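Local structure of importin-95 (Chaetomium thermophilum, 4XRI) at residues A[515-520]-A[528-533]; A[561-566]-A[580-585]; A[468-473]-A[479-484]. The protein acts as a flexible nuclear transport receptor that imports protein cargo into the nucleus, and probably binds a small GTPase in doing so. The protein carries 2 engineered substitutions. One frame throughout, in Å; residues are numbered along the deposited sequence.

Contact 1 of 3, residues A[515-520]-A[528-533]; sequences TVTAPM and TAAYEV
Ala530 is the first residue of segment 528-533 to meet segment 515-520, and its methyl group is touched by two side chains at once. Val516 brings its CG1 branch to 3.7 Å from Ala530 CB, while Thr517 CG2 approaches the same Ala530 CB to 3.7 Å. One helical step later, Tyr531 offers a ring face to Thr517. The threonine methyl stands directly above that ring in a CH-pi contact, with Thr517 CG2 3.7 Å from the ring centroid of Tyr531 and only 1° off the normal. Towards the hydroxyl end of the ring, Thr517 CB lies 3.6 Å from Tyr531 CZ. The threonine can serve both neighbours because its chi1 of 52° turns CG2 towards the helix and leaves OG1 for polar partners: OG1 bonds to the carbonyl of Leu513, one turn back, and to Arg559 NH1. The same NH1 also bonds to Tyr531 OH, and so joins the two hydroxyls that flank the contact and probably helps to hold the ring beneath the threonine methyl. Beyond the contact, the tyrosine ring packs on Ser585, Leu586 and Val589 of helix 573-597. Val516, Thr517, Ala530 and the Tyr531 ring thus close the turn between two successive helices, 503-516 and 524-539, a helical hairpin of the kind from which HEAT-repeat superhelices are built.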
ATOM      1  N   THR A 515      -5.509  30.005  14.406  1.00 48.96           N
ATOM      2  CA  THR A 515      -4.558  31.094  14.217  1.00 46.64           C
ATOM      3  C   THR A 515      -3.524  30.744  13.155  1.00 43.13           C
ATOM      4  O   THR A 515      -3.249  31.541  12.261  1.00 45.16           O
ATOM      5  CB  THR A 515      -3.830  31.443  15.529  1.00 52.32           C
ATOM      6  OG1 THR A 515      -4.789  31.799  16.532  1.00 46.22           O
ATOM      7  CG2 THR A 515      -2.862  32.601  15.314  1.00 53.86           C
ATOM      8  N   VAL A 516      -2.967  29.543  13.248  1.00 44.92           N
ATOM      9  CA  VAL A 516      -1.909  29.118  12.338  1.00 46.99           C
ATOM     10  C   VAL A 516      -2.449  28.852  10.929  1.00 49.66           C
ATOM     11  O   VAL A 516      -1.714  28.956   9.946  1.00 43.97           O
ATOM     12  CB  VAL A 516      -1.183  27.857  12.880  1.00 53.21           C
ATOM     13  CG1 VAL A 516      -2.119  26.664  12.927  1.00 46.32           C
ATOM     14  CG2 VAL A 516       0.058  27.543  12.055  1.00 56.28           C
ATOM     15  N   THR A 517      -3.736  28.532  10.825  1.00 50.67           N
ATOM     16  CA  THR A 517      -4.353  28.297   9.520  1.00 48.16           C
ATOM     17  C   THR A 517      -4.942  29.576   8.927  1.00 48.35           C
ATOM     18  O   THR A 517      -5.405  29.590   7.785  1.00 53.30           O
ATOM     19  CB  THR A 517      -5.474  27.234   9.594  1.00 46.76           C
ATOM     20  OG1 THR A 517      -6.401  27.580  10.632  1.00 43.97           O
ATOM     21  CG2 THR A 517      -4.898  25.855   9.873  1.00 40.20           C
ATOM     22  N   ALA A 518      -4.918  30.649   9.711  1.00 44.14           N
ATOM     23  CA  ALA A 518      -5.520  31.922   9.311  1.00 56.15           C
ATOM     24  C   ALA A 518      -4.865  32.612   8.102  1.00 67.77           C
ATOM     25  O   ALA A 518      -5.581  33.127   7.241  1.00 66.59           O
ATOM     26  CB  ALA A 518      -5.538  32.879  10.497  1.00 57.33           C
ATOM     27  N   PRO A 519      -3.516  32.648   8.030  1.00 67.26           N
ATOM     28  CA  PRO A 519      -2.945  33.331   6.863  1.00 72.09           C
ATOM     29  C   PRO A 519      -3.298  32.652   5.546  1.00 75.40           C
ATOM     30  O   PRO A 519      -3.378  31.427   5.486  1.00 77.59           O
ATOM     31  CB  PRO A 519      -1.431  33.261   7.117  1.00 70.21           C
ATOM     32  CG  PRO A 519      -1.297  33.084   8.578  1.00 69.15           C
ATOM     33  CD  PRO A 519      -2.465  32.237   8.977  1.00 67.61           C
ATOM     34  N   MET A 520      -3.514  33.452   4.508  1.00 80.17           N
ATOM     35  CA  MET A 520      -3.762  32.918   3.177  1.00 85.09           C
ATOM     36  C   MET A 520      -2.440  32.739   2.442  1.00 87.51           C
ATOM     37  O   MET A 520      -2.411  32.312   1.288  1.00 84.24           O
ATOM     38  CB  MET A 520      -4.693  33.841   2.386  1.00 90.53           C
ATOM     39  CG  MET A 520      -6.012  34.170   3.085  1.00 95.40           C
ATOM     40  SD  MET A 520      -7.251  32.856   3.010  1.00 97.21           S
ATOM     41  CE  MET A 520      -6.904  31.936   4.509  1.00 55.25           C
ATOM     42  N   THR A 528      -2.515  22.566   5.975  1.00 42.27           N
ATOM     43  CA  THR A 528      -3.179  21.278   5.810  1.00 42.35           C
ATOM     44  C   THR A 528      -3.013  20.391   7.038  1.00 44.25           C
ATOM     45  O   THR A 528      -3.980  19.812   7.539  1.00 42.36           O
ATOM     46  CB  THR A 528      -2.637  20.529   4.579  1.00 42.20           C
ATOM     47  OG1 THR A 528      -2.949  21.271   3.395  1.00 41.80           O
ATOM     48  CG2 THR A 528      -3.258  19.145   4.478  1.00 40.92           C
ATOM     49  N   ALA A 529      -1.776  20.292   7.518  1.00 42.35           N
ATOM     50  CA  ALA A 529      -1.464  19.460   8.674  1.00 45.32           C
ATOM     51  C   ALA A 529      -2.201  19.936   9.922  1.00 44.41           C
ATOM     52  O   ALA A 529      -2.686  19.126  10.710  1.00 45.44           O
ATOM     53  CB  ALA A 529       0.030  19.441   8.922  1.00 45.67           C
ATOM     54  N   ALA A 530      -2.293  21.255  10.082  1.00 39.28           N
ATOM     55  CA  ALA A 530      -2.937  21.846  11.250  1.00 42.60           C
ATOM     56  C   ALA A 530      -4.451  21.669  11.198  1.00 37.72           C
ATOM     57  O   ALA A 530      -5.098  21.476  12.227  1.00 38.94           O
ATOM     58  CB  ALA A 530      -2.580  23.320  11.364  1.00 38.33           C
ATOM     59  N   TYR A 531      -5.010  21.743   9.994  1.00 36.50           N
ATOM     60  CA  TYR A 531      -6.435  21.501   9.800  1.00 40.74           C
ATOM     61  C   TYR A 531      -6.782  20.067  10.177  1.00 35.39           C
ATOM     62  O   TYR A 531      -7.828  19.810  10.772  1.00 37.41           O
ATOM     63  CB  TYR A 531      -6.848  21.785   8.352  1.00 43.86           C
ATOM     64  CG  TYR A 531      -7.302  23.208   8.097  1.00 41.79           C
ATOM     65  CD1 TYR A 531      -8.213  23.836   8.941  1.00 41.36           C
ATOM     66  CD2 TYR A 531      -6.816  23.925   7.012  1.00 44.33           C
ATOM     67  CE1 TYR A 531      -8.627  25.136   8.707  1.00 42.38           C
ATOM     68  CE2 TYR A 531      -7.227  25.220   6.768  1.00 43.86           C
ATOM     69  CZ  TYR A 531      -8.130  25.822   7.618  1.00 42.09           C
ATOM     70  OH  TYR A 531      -8.537  27.115   7.381  1.00 46.73           O
ATOM     71  N   GLU A 532      -5.896  19.137   9.832  1.00 38.33           N
ATOM     72  CA  GLU A 532      -6.086  17.735  10.190  1.00 40.15           C
ATOM     73  C   GLU A 532      -6.120  17.568  11.705  1.00 42.99           C
ATOM     74  O   GLU A 532      -6.935  16.816  12.235  1.00 45.06           O
ATOM     75  CB  GLU A 532      -4.983  16.860   9.592  1.00 36.35           C
ATOM     76  CG  GLU A 532      -5.292  15.375   9.655  1.00 47.23           C
ATOM     77  CD  GLU A 532      -4.116  14.505   9.243  1.00 59.73           C
ATOM     78  OE1 GLU A 532      -2.992  15.034   9.090  1.00 62.11           O
ATOM     79  OE2 GLU A 532      -4.320  13.285   9.074  1.00 59.77           O
ATOM     80  N   VAL A 533      -5.235  18.285  12.390  1.00 37.68           N
ATOM     81  CA  VAL A 533      -5.196  18.291  13.848  1.00 36.98           C
ATOM     82  C   VAL A 533      -6.524  18.766  14.415  1.00 41.38           C
ATOM     83  O   VAL A 533      -7.103  18.130  15.300  1.00 39.20           O
ATOM     84  CB  VAL A 533      -4.068  19.198  14.384  1.00 37.70           C
ATOM     85  CG1 VAL A 533      -4.083  19.206  15.905  1.00 37.74           C
ATOM     86  CG2 VAL A 533      -2.727  18.732  13.864  1.00 40.18           C
TER

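Contact 2 of 3, residues A[561-566]-A[580-585]; sequences EETLPL and EDMQTS
Thr563 and Gln583 form the tight part of this contact, where the CA atoms of the two segments come nearest. The amide of Gln583 reaches across with NE2 donating to Thr563 OG1 at 3.0 Å, a nearly straight bond (170° at the hydrogen) with the acceptor close to the amide plane. Extended beyond CG (chi2 177°), the glutamine also passes its CG methylene slantwise across the threonine, with Gln583 CG 3.5 Å from Thr563 OG1. The hydroxyl has a stronger partner in its own helix, the carbonyl of Leu560, so that OG1 is held by two bonds in a buried setting. Although helix 546-567 is kinked at Leu564 and Pro565, the latter with no N-H to give to the preceding turn, it packs against helix 573-597 in an antiparallel helical hairpin. The short segments are inclined at 163° with axes 10.4 Å apart at closest approach, as befits a solenoid of stacked helix pairs. Beside the polar link, Met582 inserts its sulfur, and Thr563 CG2 touches Met582 SD at 3.8 Å, the two side chains running in opposite senses as they pass. Towards the margin the packing thins out: Leu566, partly exposed, lies roughly perpendicular to the methionine and touches it through CD2 alone, 4.0 Å from Met582 SD. A bound glycerol, probably from the crystallisation liquor, lies about 5 Å from the Leu566 side chain, whereas Gln583 on the tight side is covered by Ile615 and Val625 of the next two helices.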
ATOM      1  N   GLU A 561     -16.976  29.700   2.637  1.00 38.13           N
ATOM      2  CA  GLU A 561     -17.651  30.696   1.809  1.00 41.52           C
ATOM      3  C   GLU A 561     -16.659  31.653   1.154  1.00 42.38           C
ATOM      4  O   GLU A 561     -16.854  32.083   0.016  1.00 41.55           O
ATOM      5  CB  GLU A 561     -18.665  31.485   2.645  1.00 46.27           C
ATOM      6  CG  GLU A 561     -19.869  30.669   3.079  1.00 44.27           C
ATOM      7  CD  GLU A 561     -20.670  31.339   4.181  1.00 48.28           C
ATOM      8  OE1 GLU A 561     -20.190  32.353   4.732  1.00 47.28           O
ATOM      9  OE2 GLU A 561     -21.775  30.850   4.498  1.00 48.56           O
ATOM     10  N   GLU A 562     -15.589  31.971   1.875  1.00 35.59           N
ATOM     11  CA  GLU A 562     -14.591  32.916   1.385  1.00 40.59           C
ATOM     12  C   GLU A 562     -13.708  32.335   0.276  1.00 45.94           C
ATOM     13  O   GLU A 562     -13.038  33.079  -0.438  1.00 42.75           O
ATOM     14  CB  GLU A 562     -13.723  33.408   2.546  1.00 38.50           C
ATOM     15  CG  GLU A 562     -14.414  34.452   3.413  1.00 53.26           C
ATOM     16  CD  GLU A 562     -13.694  34.718   4.722  1.00 66.11           C
ATOM     17  OE1 GLU A 562     -12.677  34.049   4.991  1.00 69.31           O
ATOM     18  OE2 GLU A 562     -14.151  35.597   5.485  1.00 71.80           O
ATOM     19  N   THR A 563     -13.717  31.013   0.124  1.00 44.61           N
ATOM     20  CA  THR A 563     -12.938  30.370  -0.935  1.00 40.39           C
ATOM     21  C   THR A 563     -13.606  30.505  -2.297  1.00 42.77           C
ATOM     22  O   THR A 563     -12.971  30.291  -3.333  1.00 45.33           O
ATOM     23  CB  THR A 563     -12.712  28.867  -0.663  1.00 39.94           C
ATOM     24  OG1 THR A 563     -13.958  28.165  -0.740  1.00 38.13           O
ATOM     25  CG2 THR A 563     -12.085  28.645   0.708  1.00 36.64           C
ATOM     26  N   LEU A 564     -14.888  30.854  -2.294  1.00 40.29           N
ATOM     27  CA  LEU A 564     -15.638  30.977  -3.540  1.00 38.97           C
ATOM     28  C   LEU A 564     -15.153  32.157  -4.394  1.00 46.04           C
ATOM     29  O   LEU A 564     -14.899  31.984  -5.587  1.00 47.79           O
ATOM     30  CB  LEU A 564     -17.143  31.101  -3.261  1.00 39.50           C
ATOM     31  CG  LEU A 564     -17.853  29.827  -2.802  1.00 46.37           C
ATOM     32  CD1 LEU A 564     -19.347  30.076  -2.653  1.00 49.30           C
ATOM     33  CD2 LEU A 564     -17.596  28.694  -3.782  1.00 46.90           C
ATOM     34  N   PRO A 565     -15.020  33.362  -3.804  1.00 45.98           N
ATOM     35  CA  PRO A 565     -14.416  34.396  -4.652  1.00 51.78           C
ATOM     36  C   PRO A 565     -12.918  34.175  -4.864  1.00 43.70           C
ATOM     37  O   PRO A 565     -12.358  34.691  -5.830  1.00 47.88           O
ATOM     38  CB  PRO A 565     -14.679  35.690  -3.871  1.00 53.64           C
ATOM     39  CG  PRO A 565     -14.842  35.260  -2.461  1.00 51.18           C
ATOM     40  CD  PRO A 565     -15.507  33.923  -2.529  1.00 48.85           C
ATOM     41  N   LEU A 566     -12.284  33.424  -3.967  1.00 43.87           N
ATOM     42  CA  LEU A 566     -10.879  33.058  -4.126  1.00 48.26           C
ATOM     43  C   LEU A 566     -10.682  32.212  -5.378  1.00 47.76           C
ATOM     44  O   LEU A 566      -9.717  32.398  -6.119  1.00 48.46           O
ATOM     45  CB  LEU A 566     -10.372  32.304  -2.894  1.00 52.43           C
ATOM     46  CG  LEU A 566      -9.494  33.071  -1.901  1.00 60.74           C
ATOM     47  CD1 LEU A 566     -10.169  34.355  -1.449  1.00 64.82           C
ATOM     48  CD2 LEU A 566      -9.158  32.190  -0.707  1.00 54.91           C
ATOM     49  N   GLU A 580      -7.537  24.166  -3.729  1.00 36.03           N
ATOM     50  CA  GLU A 580      -8.186  22.870  -3.576  1.00 37.69           C
ATOM     51  C   GLU A 580      -7.824  22.207  -2.248  1.00 39.17           C
ATOM     52  O   GLU A 580      -8.674  21.584  -1.610  1.00 34.04           O
ATOM     53  CB  GLU A 580      -7.825  21.956  -4.749  1.00 38.24           C
ATOM     54  CG  GLU A 580      -8.546  22.328  -6.038  1.00 48.10           C
ATOM     55  CD  GLU A 580      -8.101  21.507  -7.233  1.00 55.60           C
ATOM     56  OE1 GLU A 580      -7.241  20.618  -7.064  1.00 60.69           O
ATOM     57  OE2 GLU A 580      -8.617  21.755  -8.344  1.00 49.16           O
ATOM     58  N   ASP A 581      -6.573  22.364  -1.823  1.00 35.22           N
ATOM     59  CA  ASP A 581      -6.145  21.865  -0.518  1.00 33.98           C
ATOM     60  C   ASP A 581      -6.875  22.596   0.610  1.00 33.08           C
ATOM     61  O   ASP A 581      -7.228  21.995   1.622  1.00 35.22           O
ATOM     62  CB  ASP A 581      -4.630  22.016  -0.343  1.00 39.40           C
ATOM     63  CG  ASP A 581      -3.842  20.995  -1.139  1.00 43.01           C
ATOM     64  OD1 ASP A 581      -2.608  21.155  -1.244  1.00 52.06           O
ATOM     65  OD2 ASP A 581      -4.450  20.035  -1.657  1.00 45.89           O
ATOM     66  N   MET A 582      -7.091  23.896   0.427  1.00 32.14           N
ATOM     67  CA  MET A 582      -7.800  24.718   1.407  1.00 35.30           C
ATOM     68  C   MET A 582      -9.239  24.242   1.593  1.00 35.92           C
ATOM     69  O   MET A 582      -9.699  24.027   2.719  1.00 34.70           O
ATOM     70  CB  MET A 582      -7.786  26.187   0.977  1.00 40.74           C
ATOM     71  CG  MET A 582      -8.372  27.148   1.993  1.00 56.64           C
ATOM     72  SD  MET A 582      -8.319  28.851   1.395  1.00 76.62           S
ATOM     73  CE  MET A 582      -6.685  28.889   0.663  1.00103.87           C
ATOM     74  N   GLN A 583      -9.940  24.077   0.478  1.00 35.26           N
ATOM     75  CA  GLN A 583     -11.332  23.650   0.502  1.00 39.53           C
ATOM     76  C   GLN A 583     -11.476  22.228   1.030  1.00 32.62           C
ATOM     77  O   GLN A 583     -12.408  21.927   1.775  1.00 35.98           O
ATOM     78  CB  GLN A 583     -11.938  23.760  -0.895  1.00 29.69           C
ATOM     79  CG  GLN A 583     -12.145  25.192  -1.373  1.00 37.01           C
ATOM     80  CD  GLN A 583     -12.680  25.260  -2.785  1.00 39.70           C
ATOM     81  OE1 GLN A 583     -12.337  24.434  -3.629  1.00 38.99           O
ATOM     82  NE2 GLN A 583     -13.530  26.246  -3.049  1.00 42.14           N
ATOM     83  N   THR A 584     -10.541  21.360   0.657  1.00 36.20           N
ATOM     84  CA  THR A 584     -10.568  19.968   1.098  1.00 36.54           C
ATOM     85  C   THR A 584     -10.342  19.868   2.603  1.00 37.08           C
ATOM     86  O   THR A 584     -11.005  19.092   3.296  1.00 36.46           O
ATOM     87  CB  THR A 584      -9.508  19.119   0.368  1.00 37.53           C
ATOM     88  OG1 THR A 584      -9.783  19.120  -1.038  1.00 44.08           O
ATOM     89  CG2 THR A 584      -9.532  17.688   0.872  1.00 45.00           C
ATOM     90  N   SER A 585      -9.398  20.660   3.103  1.00 33.14           N
ATOM     91  CA  SER A 585      -9.103  20.691   4.530  1.00 31.84           C
ATOM     92  C   SER A 585     -10.287  21.247   5.319  1.00 31.03           C
ATOM     93  O   SER A 585     -10.646  20.724   6.374  1.00 35.27           O
ATOM     94  CB  SER A 585      -7.851  21.528   4.805  1.00 35.39           C
ATOM     95  OG  SER A 585      -6.695  20.915   4.262  1.00 38.10           O
TER

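Contact 3 of 3, residues A[468-473]-A[479-484]; sequences NGLMNS and SCCWAL
No flat group enters the contact of Leu470 with the adjacent cysteines Cys480 and Cys481, whose touching surface is aliphatic and sulfur-lined; the indole of Trp482 stacks instead on the ring of Tyr440 from helix 432-449, beyond the reach of segment 468-473. On the first segment, the amide of Asn472 folds back on its own helix: Asn472 ND2 donates to Asn468 O at 2.7 Å, approaching a lone pair in the carbonyl plane, although the bond is bent to 144° at the hydrogen. Asn468 O also receives a weak bond from Asn472 N, so backbone and side chain of Asn472 share one acceptor. Within the contact the packing is close. With no side chain on Gly469, the Cys480 sulfur rests directly on the main chain, with Cys480 SG 3.9 Å from Gly469 CA and 3.8 Å from Leu470 N. The CA atoms of Leu470 and Cys480 are accordingly just 5.8 Å apart. Leu470 extends towards the second helix, its chi1 of 169° carrying CG away from the backbone N, and its CD1 branch meets Cys481 SG at 3.6 Å; CD2 flanks the same sulfur and also reaches Leu484 CD1 loosely, at 4.3 Å. The two sulfurs point to different sides of their helix, 7.1 Å from Cys480 SG to Cys481 SG, and form no disulfide. The short segments run at 142° to each other in a helical hairpin. Helix 524-539 packs over the hairpin, with Val526 on Leu470, Ala529 on Cys481 and Val533 on both Cys481 and Leu484; Leu513 of helix 503-516 packs on Leu470, while helix 432-449 borders the Ser479 side through Ala439 and Tyr440.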
ATOM      1  N   ASN A 468       3.690  25.480  20.531  1.00 52.63           N
ATOM      2  CA  ASN A 468       4.734  26.489  20.385  1.00 55.25           C
ATOM      3  C   ASN A 468       5.595  26.199  19.164  1.00 57.66           C
ATOM      4  O   ASN A 468       5.955  27.106  18.413  1.00 56.51           O
ATOM      5  CB  ASN A 468       5.604  26.551  21.641  1.00 57.54           C
ATOM      6  CG  ASN A 468       6.637  27.659  21.578  1.00 64.38           C
ATOM      7  OD1 ASN A 468       7.835  27.403  21.459  1.00 65.43           O
ATOM      8  ND2 ASN A 468       6.175  28.902  21.654  1.00 67.75           N
ATOM      9  N   GLY A 469       5.909  24.924  18.968  1.00 59.52           N
ATOM     10  CA  GLY A 469       6.669  24.492  17.810  1.00 59.70           C
ATOM     11  C   GLY A 469       5.884  24.660  16.525  1.00 58.46           C
ATOM     12  O   GLY A 469       6.415  25.140  15.524  1.00 58.00           O
ATOM     13  N   LEU A 470       4.614  24.268  16.555  1.00 59.63           N
ATOM     14  CA  LEU A 470       3.750  24.362  15.382  1.00 57.56           C
ATOM     15  C   LEU A 470       3.557  25.802  14.921  1.00 56.16           C
ATOM     16  O   LEU A 470       3.579  26.087  13.723  1.00 53.65           O
ATOM     17  CB  LEU A 470       2.386  23.728  15.672  1.00 49.33           C
ATOM     18  CG  LEU A 470       1.283  23.966  14.635  1.00 48.23           C
ATOM     19  CD1 LEU A 470       1.700  23.457  13.265  1.00 49.26           C
ATOM     20  CD2 LEU A 470      -0.021  23.317  15.074  1.00 51.12           C
ATOM     21  N   MET A 471       3.378  26.707  15.875  1.00 48.08           N
ATOM     22  CA  MET A 471       3.017  28.083  15.554  1.00 54.12           C
ATOM     23  C   MET A 471       4.217  28.974  15.236  1.00 64.64           C
ATOM     24  O   MET A 471       4.049  30.078  14.715  1.00 71.14           O
ATOM     25  CB  MET A 471       2.210  28.691  16.705  1.00 51.36           C
ATOM     26  CG  MET A 471       0.917  27.939  17.010  1.00 46.30           C
ATOM     27  SD  MET A 471      -0.013  28.620  18.401  1.00 63.09           S
ATOM     28  CE  MET A 471      -0.586  30.165  17.703  1.00 56.47           C
ATOM     29  N   ASN A 472       5.424  28.503  15.537  1.00 59.14           N
ATOM     30  CA  ASN A 472       6.609  29.335  15.342  1.00 56.39           C
ATOM     31  C   ASN A 472       7.734  28.689  14.532  1.00 60.27           C
ATOM     32  O   ASN A 472       8.674  29.374  14.122  1.00 64.44           O
ATOM     33  CB  ASN A 472       7.168  29.770  16.698  1.00 58.74           C
ATOM     34  CG  ASN A 472       6.134  30.463  17.561  1.00 69.26           C
ATOM     35  OD1 ASN A 472       5.720  31.585  17.272  1.00 78.31           O
ATOM     36  ND2 ASN A 472       5.720  29.803  18.637  1.00 68.29           N
ATOM     37  N   SER A 473       7.649  27.383  14.296  1.00 63.73           N
ATOM     38  CA  SER A 473       8.734  26.680  13.613  1.00 60.11           C
ATOM     39  C   SER A 473       8.225  25.672  12.584  1.00 66.59           C
ATOM     40  O   SER A 473       8.031  24.502  12.903  1.00 67.59           O
ATOM     41  CB  SER A 473       9.629  25.978  14.637  1.00 53.85           C
ATOM     42  OG  SER A 473      10.109  26.895  15.607  1.00 59.52           O
ATOM     43  N   SER A 479       5.687  17.229  12.429  1.00 51.93           N
ATOM     44  CA  SER A 479       5.939  16.388  13.600  1.00 48.33           C
ATOM     45  C   SER A 479       5.066  16.787  14.791  1.00 41.73           C
ATOM     46  O   SER A 479       4.464  15.932  15.444  1.00 46.04           O
ATOM     47  CB  SER A 479       7.418  16.454  13.994  1.00 48.54           C
ATOM     48  OG  SER A 479       8.232  15.760  13.063  1.00 58.33           O
ATOM     49  N   CYS A 480       5.010  18.088  15.068  1.00 43.11           N
ATOM     50  CA  CYS A 480       4.164  18.633  16.129  1.00 46.96           C
ATOM     51  C   CYS A 480       2.700  18.266  15.909  1.00 47.80           C
ATOM     52  O   CYS A 480       2.016  17.808  16.827  1.00 44.21           O
ATOM     53  CB  CYS A 480       4.314  20.155  16.211  1.00 44.04           C
ATOM     54  SG  CYS A 480       5.866  20.738  16.953  1.00 52.69           S
ATOM     55  N   CYS A 481       2.238  18.468  14.678  1.00 49.65           N
ATOM     56  CA  CYS A 481       0.880  18.111  14.275  1.00 49.80           C
ATOM     57  C   CYS A 481       0.581  16.628  14.506  1.00 48.02           C
ATOM     58  O   CYS A 481      -0.469  16.277  15.052  1.00 41.79           O
ATOM     59  CB  CYS A 481       0.652  18.469  12.801  1.00 42.44           C
ATOM     60  SG  CYS A 481       0.399  20.235  12.483  1.00 51.24           S
ATOM     61  N   TRP A 482       1.509  15.766  14.092  1.00 49.63           N
ATOM     62  CA  TRP A 482       1.355  14.320  14.254  1.00 48.35           C
ATOM     63  C   TRP A 482       1.232  13.923  15.724  1.00 48.95           C
ATOM     64  O   TRP A 482       0.356  13.139  16.101  1.00 51.70           O
ATOM     65  CB  TRP A 482       2.532  13.572  13.623  1.00 46.31           C
ATOM     66  CG  TRP A 482       2.395  12.087  13.760  1.00 52.83           C
ATOM     67  CD1 TRP A 482       1.421  11.311  13.211  1.00 53.51           C
ATOM     68  CD2 TRP A 482       3.250  11.198  14.494  1.00 52.62           C
ATOM     69  NE1 TRP A 482       1.610   9.996  13.554  1.00 55.12           N
ATOM     70  CE2 TRP A 482       2.727   9.897  14.341  1.00 53.86           C
ATOM     71  CE3 TRP A 482       4.404  11.373  15.266  1.00 49.89           C
ATOM     72  CZ2 TRP A 482       3.317   8.778  14.925  1.00 54.64           C
ATOM     73  CZ3 TRP A 482       4.990  10.256  15.848  1.00 57.98           C
ATOM     74  CH2 TRP A 482       4.443   8.977  15.674  1.00 59.78           C
ATOM     75  N   ALA A 483       2.120  14.479  16.543  1.00 43.26           N
ATOM     76  CA  ALA A 483       2.115  14.243  17.982  1.00 44.68           C
ATOM     77  C   ALA A 483       0.803  14.712  18.606  1.00 46.75           C
ATOM     78  O   ALA A 483       0.193  13.998  19.403  1.00 50.47           O
ATOM     79  CB  ALA A 483       3.302  14.949  18.636  1.00 45.93           C
ATOM     80  N   LEU A 484       0.372  15.912  18.226  1.00 41.01           N
ATOM     81  CA  LEU A 484      -0.873  16.494  18.726  1.00 40.92           C
ATOM     82  C   LEU A 484      -2.102  15.647  18.394  1.00 47.53           C
ATOM     83  O   LEU A 484      -3.011  15.503  19.216  1.00 49.21           O
ATOM     84  CB  LEU A 484      -1.054  17.906  18.166  1.00 45.97           C
ATOM     85  CG  LEU A 484      -0.189  18.991  18.809  1.00 50.87           C
ATOM     86  CD1 LEU A 484      -0.406  20.325  18.121  1.00 55.36           C
ATOM     87  CD2 LEU A 484      -0.512  19.092  20.284  1.00 54.82           C
TER

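In the fold
From the N terminus, contact 3 comes first and closes the short turn between helices 455-472 and 477-490. Contact 1 then closes the turn from helix 503-516 to helix 524-539, and contact 2 the one from helix 546-567 to helix 573-597. The three loops follow in series; none nests within or crosses another. Contact 1 lies in the middle: the backbone N of Ala530 packs against the sulfur of Cys481 in contact 3, and Thr528 against Ser585 of contact 2. Contacts 2 and 3 do not touch, their nearest atoms being about 11 Å apart. Three successive hairpins are thus stacked side by side, giving a continuous stretch of the all-helical solenoid.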